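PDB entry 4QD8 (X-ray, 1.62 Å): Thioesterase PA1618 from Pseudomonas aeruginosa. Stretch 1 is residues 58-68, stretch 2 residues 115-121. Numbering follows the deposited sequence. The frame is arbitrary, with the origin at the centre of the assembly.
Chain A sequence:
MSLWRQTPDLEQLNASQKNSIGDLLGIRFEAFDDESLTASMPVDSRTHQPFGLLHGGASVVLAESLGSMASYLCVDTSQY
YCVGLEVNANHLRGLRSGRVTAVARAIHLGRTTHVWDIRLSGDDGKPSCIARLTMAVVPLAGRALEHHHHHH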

ATOM      1  N   ALA A  58       8.494  -1.464  13.690  1.00 14.56           N
ATOM      2  CA  ALA A  58       9.864  -1.969  13.775  1.00 14.68           C
ATOM      3  C   ALA A  58      10.149  -2.934  12.618  1.00 12.97           C
ATOM      4  O   ALA A  58      11.260  -2.939  12.063  1.00 15.03           O
ATOM      5  CB  ALA A  58      10.114  -2.635  15.135  1.00 16.96           C
ATOM      6  N   SER A  59       9.160  -3.743  12.241  1.00 14.06           N
ATOM      7  CA  SER A  59       9.300  -4.597  11.065  1.00 14.72           C
ATOM      8  C   SER A  59       9.571  -3.740   9.842  1.00 14.71           C
ATOM      9  O   SER A  59      10.390  -4.107   8.991  1.00 14.71           O
ATOM     10  CB  SER A  59       8.049  -5.439  10.813  1.00 17.43           C
ATOM     11  OG  SER A  59       7.987  -6.523  11.719  1.00 15.99           O
ATOM     12  N   VAL A  60       8.901  -2.595   9.767  1.00 14.24           N
ATOM     13  CA  VAL A  60       9.078  -1.706   8.625  1.00 14.46           C
ATOM     14  C   VAL A  60      10.455  -1.009   8.669  1.00 14.97           C
ATOM     15  O   VAL A  60      11.091  -0.851   7.628  1.00 15.22           O
ATOM     16  CB  VAL A  60       7.898  -0.724   8.462  1.00 13.67           C
ATOM     17  CG1 VAL A  60       8.139   0.221   7.265  1.00 14.42           C
ATOM     18  CG2 VAL A  60       6.595  -1.506   8.242  1.00 13.80           C
ATOM     19  N   VAL A  61      10.942  -0.646   9.858  1.00 12.86           N
ATOM     20  CA  VAL A  61      12.310  -0.109   9.957  1.00 13.78           C
ATOM     21  C   VAL A  61      13.312  -1.120   9.392  1.00 16.24           C
ATOM     22  O   VAL A  61      14.200  -0.766   8.607  1.00 14.18           O
ATOM     23  CB  VAL A  61      12.723   0.222  11.413  1.00 13.45           C
ATOM     24  CG1 VAL A  61      14.198   0.678  11.453  1.00 14.18           C
ATOM     25  CG2 VAL A  61      11.838   1.308  11.994  1.00 14.82           C
ATOM     26  N   LEU A  62      13.178  -2.381   9.789  1.00 14.08           N
ATOM     27  CA  LEU A  62      14.058  -3.415   9.260  1.00 13.53           C
ATOM     28  C   LEU A  62      13.949  -3.496   7.734  1.00 15.86           C
ATOM     29  O   LEU A  62      14.966  -3.492   7.026  1.00 15.09           O
ATOM     30  CB  LEU A  62      13.742  -4.765   9.893  1.00 14.19           C
ATOM     31  CG  LEU A  62      14.570  -5.942   9.381  1.00 13.41           C
ATOM     32  CD1 LEU A  62      16.070  -5.653   9.506  1.00 15.63           C
ATOM     33  CD2 LEU A  62      14.177  -7.204  10.168  1.00 13.72           C
ATOM     34  N   ALA A  63      12.722  -3.521   7.229  1.00 14.46           N
ATOM     35  CA  ALA A  63      12.503  -3.650   5.787  1.00 15.44           C
ATOM     36  C   ALA A  63      13.095  -2.467   5.040  1.00 17.38           C
ATOM     37  O   ALA A  63      13.762  -2.642   4.005  1.00 17.22           O
ATOM     38  CB  ALA A  63      11.012  -3.779   5.484  1.00 15.55           C
ATOM     39  N   GLU A  64      12.864  -1.266   5.560  1.00 14.75           N
ATOM     40  CA  GLU A  64      13.330  -0.056   4.873  1.00 15.70           C
ATOM     41  C   GLU A  64      14.847   0.117   4.996  1.00 16.27           C
ATOM     42  O   GLU A  64      15.489   0.590   4.054  1.00 15.89           O
ATOM     43  CB  GLU A  64      12.557   1.198   5.325  1.00 16.95           C
ATOM     44  CG  GLU A  64      12.846   2.398   4.435  1.00 21.95           C
ATOM     45  CD  GLU A  64      11.685   3.386   4.283  1.00 15.30           C
ATOM     46  OE1 GLU A  64      10.490   3.036   4.510  1.00 23.31           O
ATOM     47  OE2 GLU A  64      12.002   4.520   3.896  1.00 25.76           O
ATOM     48  N   SER A  65      15.429  -0.291   6.126  1.00 14.58           N
ATOM     49  CA  SER A  65      16.889  -0.290   6.269  1.00 15.68           C
ATOM     50  C   SER A  65      17.505  -1.204   5.228  1.00 15.91           C
ATOM     51  O   SER A  65      18.478  -0.845   4.569  1.00 16.44           O
ATOM     52  CB  SER A  65      17.322  -0.804   7.652  1.00 15.88           C
ATOM     53  OG  SER A  65      17.402   0.248   8.591  1.00 14.75           O
ATOM     54  N   LEU A  66      16.932  -2.393   5.106  1.00 15.16           N
ATOM     55  CA  LEU A  66      17.451  -3.426   4.234  1.00 14.56           C
ATOM     56  C   LEU A  66      17.313  -3.007   2.781  1.00 16.03           C
ATOM     57  O   LEU A  66      18.279  -3.038   2.032  1.00 15.66           O
ATOM     58  CB  LEU A  66      16.711  -4.745   4.488  1.00 15.90           C
ATOM     59  CG  LEU A  66      17.142  -5.925   3.628  1.00 17.42           C
ATOM     60  CD1 LEU A  66      18.652  -6.132   3.739  1.00 17.64           C
ATOM     61  CD2 LEU A  66      16.404  -7.172   4.068  1.00 18.16           C
ATOM     62  N   GLY A  67      16.116  -2.592   2.383  1.00 17.09           N
ATOM     63  CA  GLY A  67      15.897  -2.180   1.006  1.00 15.78           C
ATOM     64  C   GLY A  67      16.651  -0.926   0.608  1.00 16.44           C
ATOM     65  O   GLY A  67      17.103  -0.818  -0.540  1.00 19.75           O
ATOM     66  N   SER A  68      16.788   0.028   1.524  1.00 17.36           N
ATOM     67  CA  SER A  68      17.523   1.252   1.206  1.00 18.34           C
ATOM     68  C   SER A  68      19.001   0.949   0.996  1.00 19.94           C
ATOM     69  O   SER A  68      19.641   1.510   0.098  1.00 18.69           O
ATOM     70  CB  SER A  68      17.351   2.303   2.297  1.00 18.94           C
ATOM     71  OG  SER A  68      15.983   2.664   2.402  1.00 29.80           O
ATOM     72  N   VAL A 115      12.118  -1.008  -6.896  1.00 13.30           N
ATOM     73  CA  VAL A 115      11.085  -1.692  -6.110  1.00 12.89           C
ATOM     74  C   VAL A 115      11.688  -2.980  -5.546  1.00 13.79           C
ATOM     75  O   VAL A 115      12.227  -3.808  -6.293  1.00 14.83           O
ATOM     76  CB  VAL A 115       9.834  -1.991  -6.963  1.00 13.10           C
ATOM     77  CG1 VAL A 115       8.742  -2.652  -6.108  1.00 15.53           C
ATOM     78  CG2 VAL A 115       9.280  -0.715  -7.594  1.00 14.75           C
ATOM     79  N   TRP A 116      11.594  -3.144  -4.224  1.00 12.36           N
ATOM     80  CA  TRP A 116      12.144  -4.294  -3.504  1.00 13.09           C
ATOM     81  C   TRP A 116      11.032  -5.115  -2.849  1.00 13.47           C
ATOM     82  O   TRP A 116      10.078  -4.541  -2.312  1.00 14.66           O
ATOM     83  CB  TRP A 116      13.103  -3.816  -2.400  1.00 14.18           C
ATOM     84  CG  TRP A 116      14.333  -3.152  -2.945  1.00 13.80           C
ATOM     85  CD1 TRP A 116      14.559  -1.813  -3.064  1.00 17.15           C
ATOM     86  CD2 TRP A 116      15.484  -3.809  -3.480  1.00 16.38           C
ATOM     87  NE1 TRP A 116      15.796  -1.596  -3.641  1.00 17.03           N
ATOM     88  CE2 TRP A 116      16.383  -2.808  -3.903  1.00 17.92           C
ATOM     89  CE3 TRP A 116      15.842  -5.151  -3.652  1.00 14.93           C
ATOM     90  CZ2 TRP A 116      17.630  -3.107  -4.488  1.00 17.25           C
ATOM     91  CZ3 TRP A 116      17.091  -5.449  -4.226  1.00 18.85           C
ATOM     92  CH2 TRP A 116      17.958  -4.425  -4.636  1.00 18.66           C
ATOM     93  N   ASP A 117      11.181  -6.436  -2.900  1.00 14.58           N
ATOM     94  CA  ASP A 117      10.287  -7.388  -2.242  1.00 15.66           C
ATOM     95  C   ASP A 117      10.999  -7.808  -0.959  1.00 17.30           C
ATOM     96  O   ASP A 117      12.130  -8.301  -1.015  1.00 16.37           O
ATOM     97  CB  ASP A 117      10.089  -8.588  -3.170  1.00 16.18           C
ATOM     98  CG  ASP A 117       9.344  -9.732  -2.513  1.00 21.67           C
ATOM     99  OD1 ASP A 117       8.220  -9.527  -2.020  1.00 22.47           O
ATOM    100  OD2 ASP A 117       9.880 -10.854  -2.524  1.00 29.57           O
ATOM    101  N   ILE A 118      10.387  -7.592   0.207  1.00 15.87           N
ATOM    102  CA  ILE A 118      11.083  -7.913   1.453  1.00 13.44           C
ATOM    103  C   ILE A 118      10.247  -8.877   2.287  1.00 14.86           C
ATOM    104  O   ILE A 118       9.097  -8.583   2.621  1.00 17.38           O
ATOM    105  CB  ILE A 118      11.452  -6.640   2.237  1.00 13.98           C
ATOM    106  CG1 ILE A 118      12.358  -5.770   1.360  1.00 16.00           C
ATOM    107  CG2 ILE A 118      12.207  -6.994   3.525  1.00 17.65           C
ATOM    108  CD1 ILE A 118      12.216  -4.302   1.602  1.00 19.85           C
ATOM    109  N   ARG A 119      10.819 -10.047   2.577  1.00 14.09           N
ATOM    110  CA  ARG A 119      10.100 -11.095   3.317  1.00 16.16           C
ATOM    111  C   ARG A 119      10.707 -11.279   4.708  1.00 16.49           C
ATOM    112  O   ARG A 119      11.916 -11.474   4.837  1.00 16.59           O
ATOM    113  CB  ARG A 119      10.170 -12.446   2.580  1.00 17.87           C
ATOM    114  CG  ARG A 119       9.757 -12.451   1.108  1.00 22.02           C
ATOM    115  CD  ARG A 119       8.329 -12.015   0.913  1.00 22.48           C
ATOM    116  NE  ARG A 119       7.965 -12.053  -0.504  1.00 25.89           N
ATOM    117  CZ  ARG A 119       7.406 -13.095  -1.112  1.00 29.48           C
ATOM    118  NH1 ARG A 119       7.120 -14.197  -0.427  1.00 32.15           N
ATOM    119  NH2 ARG A 119       7.118 -13.026  -2.405  1.00 28.98           N
ATOM    120  N   LEU A 120       9.862 -11.256   5.740  1.00 14.91           N
ATOM    121  CA  LEU A 120      10.326 -11.377   7.121  1.00 12.78           C
ATOM    122  C   LEU A 120       9.769 -12.638   7.758  1.00 15.21           C
ATOM    123  O   LEU A 120       8.638 -13.056   7.462  1.00 16.85           O
ATOM    124  CB  LEU A 120       9.903 -10.165   7.964  1.00 13.97           C
ATOM    125  CG  LEU A 120      10.702  -8.871   7.801  1.00 19.30           C
ATOM    126  CD1 LEU A 120      10.449  -8.260   6.437  1.00 20.93           C
ATOM    127  CD2 LEU A 120      10.343  -7.885   8.887  1.00 20.03           C
ATOM    128  N   SER A 121      10.566 -13.222   8.642  1.00 16.15           N
ATOM    129  CA  SER A 121      10.132 -14.397   9.392  1.00 18.10           C
ATOM    130  C   SER A 121      10.823 -14.445  10.751  1.00 18.71           C
ATOM    131  O   SER A 121      11.946 -13.946  10.926  1.00 18.36           O
ATOM    132  CB  SER A 121      10.405 -15.677   8.596  1.00 20.72           C
ATOM    133  OG  SER A 121      11.788 -15.825   8.349  1.00 23.04           O
TER

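How do the two backbones meet? Residues 58-68 form part of a helix, held by i to i+4 hydrogen bonds such as Gly-67 N to Ala-63 O (2.9 Å). It packs on strand 115-121 with axes 9.2 Å apart at closest approach and N-to-C directions 136° apart. The CA atoms of Ala-63 and Ile-118, like those of Gly-67 and Trp-116, lie 6.2 Å apart; Ser-59 CA and Leu-120 CA are 7.9 Å apart.

What fills the space between them? The strand's alternation turns Trp-116, Ile-118 and Leu-120 toward the helix. Ile-118 CG2 packs against Ala-63 CB (3.9 Å) and Leu-66 CD2 (4.2 Å), while Leu-120 CD2 meets Leu-62 CD2 (4.1 Å) and Ser-59 CB (3.9 Å). These residues are buried, and no hydrogen bond crosses the contact.

Why do small residues suit the helix here? At Ala-63 the short side chain ends in a methyl that rests against Ile-118 CG2, and the carbonyl O of Ala-63 lies 3.3 Å from Ile-118 CD1. At Gly-67, an ideal CB would sit only 3.3 Å from Ile-118 CD1, a tight fit.

How does Trp-116 fit? Gly-67 O lies over one ring face, 3.5 Å from Trp-116 NE1, but the angle is poor for a hydrogen bond; NE1 is satisfied elsewhere in the structure.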